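Local coordinates for cytosolic protein (Streptococcus thermophilus, PDB 2QZI), which is a DUF1827-family protein of unknown function, with two sodium ions bound in the crystal, at residues Met4-Thr9 with Tyr32-Thr37. Numbering follows the deposited sequence.
Sequences MKLINT and YSAGNT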
loop_
_atom_site.group_PDB
_atom_site.type_symbol
_atom_site.label_atom_id
_atom_site.label_comp_id
_atom_site.label_asym_id
_atom_site.label_seq_id
_atom_site.Cartn_x
_atom_site.Cartn_y
_atom_site.Cartn_z
HETATM N N MSE A 4 -7.429 -12.204 -10.109
HETATM C CA MSE A 4 -6.654 -11.973 -8.894
HETATM C C MSE A 4 -7.345 -11.057 -7.868
HETATM O O MSE A 4 -7.671 -9.873 -8.146
HETATM C CB MSE A 4 -5.260 -11.427 -9.255
HETATM C CG MSE A 4 -4.436 -11.019 -8.084
HETATM SE SE MSE A 4 -5.119 -9.375 -7.306
HETATM C CE MSE A 4 -4.233 -8.005 -8.508
ATOM N N LYS A 5 -7.548 -11.614 -6.681
ATOM C CA LYS A 5 -8.117 -10.851 -5.587
ATOM C C LYS A 5 -7.035 -10.491 -4.532
ATOM O O LYS A 5 -6.067 -11.217 -4.332
ATOM C CB LYS A 5 -9.330 -11.614 -4.977
ATOM C CG LYS A 5 -10.579 -10.715 -4.673
ATOM C CD LYS A 5 -10.209 -9.210 -4.124
ATOM C CE LYS A 5 -10.515 -8.086 -5.148
ATOM N NZ LYS A 5 -9.406 -7.089 -5.351
ATOM N N LEU A 6 -7.221 -9.351 -3.891
ATOM C CA LEU A 6 -6.429 -8.881 -2.732
ATOM C C LEU A 6 -6.909 -9.639 -1.499
ATOM O O LEU A 6 -8.116 -9.649 -1.215
ATOM C CB LEU A 6 -6.686 -7.416 -2.528
ATOM C CG LEU A 6 -5.866 -6.355 -3.332
ATOM C CD1 LEU A 6 -4.470 -6.261 -2.795
ATOM C CD2 LEU A 6 -5.836 -6.697 -4.809
ATOM N N ILE A 7 -5.982 -10.336 -0.840
ATOM C CA ILE A 7 -6.232 -11.135 0.369
ATOM C C ILE A 7 -5.481 -10.362 1.509
ATOM O O ILE A 7 -4.279 -10.061 1.396
ATOM C CB ILE A 7 -5.764 -12.602 0.174
ATOM C CG1 ILE A 7 -6.280 -13.207 -1.144
ATOM C CG2 ILE A 7 -6.169 -13.545 1.365
ATOM C CD1 ILE A 7 -7.489 -14.214 -1.015
ATOM N N ASN A 8 -6.219 -9.951 2.554
ATOM C CA ASN A 8 -5.626 -9.423 3.783
ATOM C C ASN A 8 -4.784 -10.497 4.491
ATOM O O ASN A 8 -5.323 -11.454 4.954
ATOM C CB ASN A 8 -6.694 -8.896 4.785
ATOM C CG ASN A 8 -6.064 -7.932 5.826
ATOM O OD1 ASN A 8 -5.058 -8.264 6.444
ATOM N ND2 ASN A 8 -6.593 -6.709 5.937
ATOM N N THR A 9 -3.468 -10.310 4.596
ATOM C CA THR A 9 -2.589 -11.342 5.218
ATOM C C THR A 9 -1.963 -10.771 6.543
ATOM O O THR A 9 -1.024 -11.371 7.092
ATOM C CB THR A 9 -1.432 -11.720 4.246
ATOM O OG1 THR A 9 -0.797 -10.495 3.851
ATOM C CG2 THR A 9 -1.931 -12.429 3.006
ATOM N N TYR A 32 -1.109 -7.322 2.394
ATOM C CA TYR A 32 -1.989 -8.074 1.481
ATOM C C TYR A 32 -1.158 -8.771 0.403
ATOM O O TYR A 32 -0.118 -8.255 -0.037
ATOM C CB TYR A 32 -2.936 -7.137 0.727
ATOM C CG TYR A 32 -3.930 -6.411 1.585
ATOM C CD1 TYR A 32 -5.271 -6.746 1.545
ATOM C CD2 TYR A 32 -3.519 -5.339 2.442
ATOM C CE1 TYR A 32 -6.185 -6.082 2.327
ATOM C CE2 TYR A 32 -4.448 -4.691 3.263
ATOM C CZ TYR A 32 -5.774 -5.055 3.162
ATOM O OH TYR A 32 -6.716 -4.424 3.947
ATOM N N SER A 33 -1.651 -9.935 -0.013
ATOM C CA SER A 33 -1.285 -10.610 -1.233
ATOM C C SER A 33 -2.189 -10.200 -2.400
ATOM O O SER A 33 -3.372 -9.906 -2.237
ATOM C CB SER A 33 -1.514 -12.119 -1.047
ATOM O OG SER A 33 -0.315 -12.652 -0.518
ATOM N N ALA A 34 -1.609 -10.184 -3.588
ATOM C CA ALA A 34 -2.308 -10.017 -4.835
ATOM C C ALA A 34 -1.652 -11.108 -5.715
ATOM O O ALA A 34 -0.796 -10.836 -6.523
ATOM C CB ALA A 34 -2.075 -8.573 -5.338
ATOM N N GLY A 35 -2.018 -12.367 -5.488
ATOM C CA GLY A 35 -1.330 -13.510 -6.123
ATOM C C GLY A 35 0.055 -13.632 -5.500
ATOM O O GLY A 35 0.157 -13.769 -4.291
ATOM N N ASN A 36 1.120 -13.551 -6.298
ATOM C CA ASN A 36 2.485 -13.565 -5.737
ATOM C C ASN A 36 3.123 -12.172 -5.510
ATOM O O ASN A 36 4.250 -12.057 -5.035
ATOM C CB ASN A 36 3.428 -14.528 -6.475
ATOM C CG ASN A 36 3.395 -14.372 -8.009
ATOM O OD1 ASN A 36 3.243 -13.285 -8.555
ATOM N ND2 ASN A 36 3.570 -15.487 -8.695
ATOM N N THR A 37 2.350 -11.141 -5.822
ATOM C CA THR A 37 2.645 -9.772 -5.476
ATOM C C THR A 37 2.280 -9.456 -4.022
ATOM O O THR A 37 1.189 -9.851 -3.509
ATOM C CB THR A 37 1.927 -8.814 -6.482
ATOM O OG1 THR A 37 2.495 -8.983 -7.784
ATOM C CG2 THR A 37 2.115 -7.374 -6.120
HETATM O O HOH W 1 -4.217 -12.669 -3.727
#
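Ile7 and Ser33 form an antiparallel hydrogen-bonded pair that joins strand 6-8 to the end of strand 28-34, their N-to-C directions 158° apart. Ile7 N donates to Ser33 O at 3.0 Å in a nearly straight bond (165°), while the return bond from Ser33 N to Ile7 O is more bent, at 141°. Asn8 and Tyr32 follow as a non-hydrogen-bonded pair. Beyond the strands the backbones spread, the CA atoms of Met4 and Gly35 being 6.2 Å apart against 4.5 Å for those of Asn8 and Tyr32.

Tyr32 carries much of the side-chain contact. The amide of Asn8 lies obliquely over one face of its ring, with Asn8 CG 3.9 Å from Tyr32 CZ. Asn8 ND2 comes within 3.0 Å of Tyr32 OH, but the angle is too poor for a hydrogen bond; the hydroxyl is hydrogen-bonded instead to Lys75 NZ and Glu30 OE1, and Asn8 OD1 to Thr10 OG1. Leu6 meets the base of Tyr32 at about a right angle, with Leu6 CD1 3.9 Å from Tyr32 CB. Near the turn, Met4 bends at chi2 and chi3, and its SE packs 3.7 Å from Ala34 CB. On the face bearing Ile7 and Ser33, the Ser33 OG has Thr9 CG2 3.9 Å away.

The type II' turn Ala34-Thr37 leads directly into strand 37-44, making 28-34 and 37-44 a beta hairpin to which 6-8 adds an outermost strand of the antiparallel sheet. Helix 61-74 packs against the face bearing Leu6 and Tyr32: Leu6 touches Phe70 and Phe71, the Tyr32 and Phe71 rings meet edge-to-face, and Met4 reaches Val66.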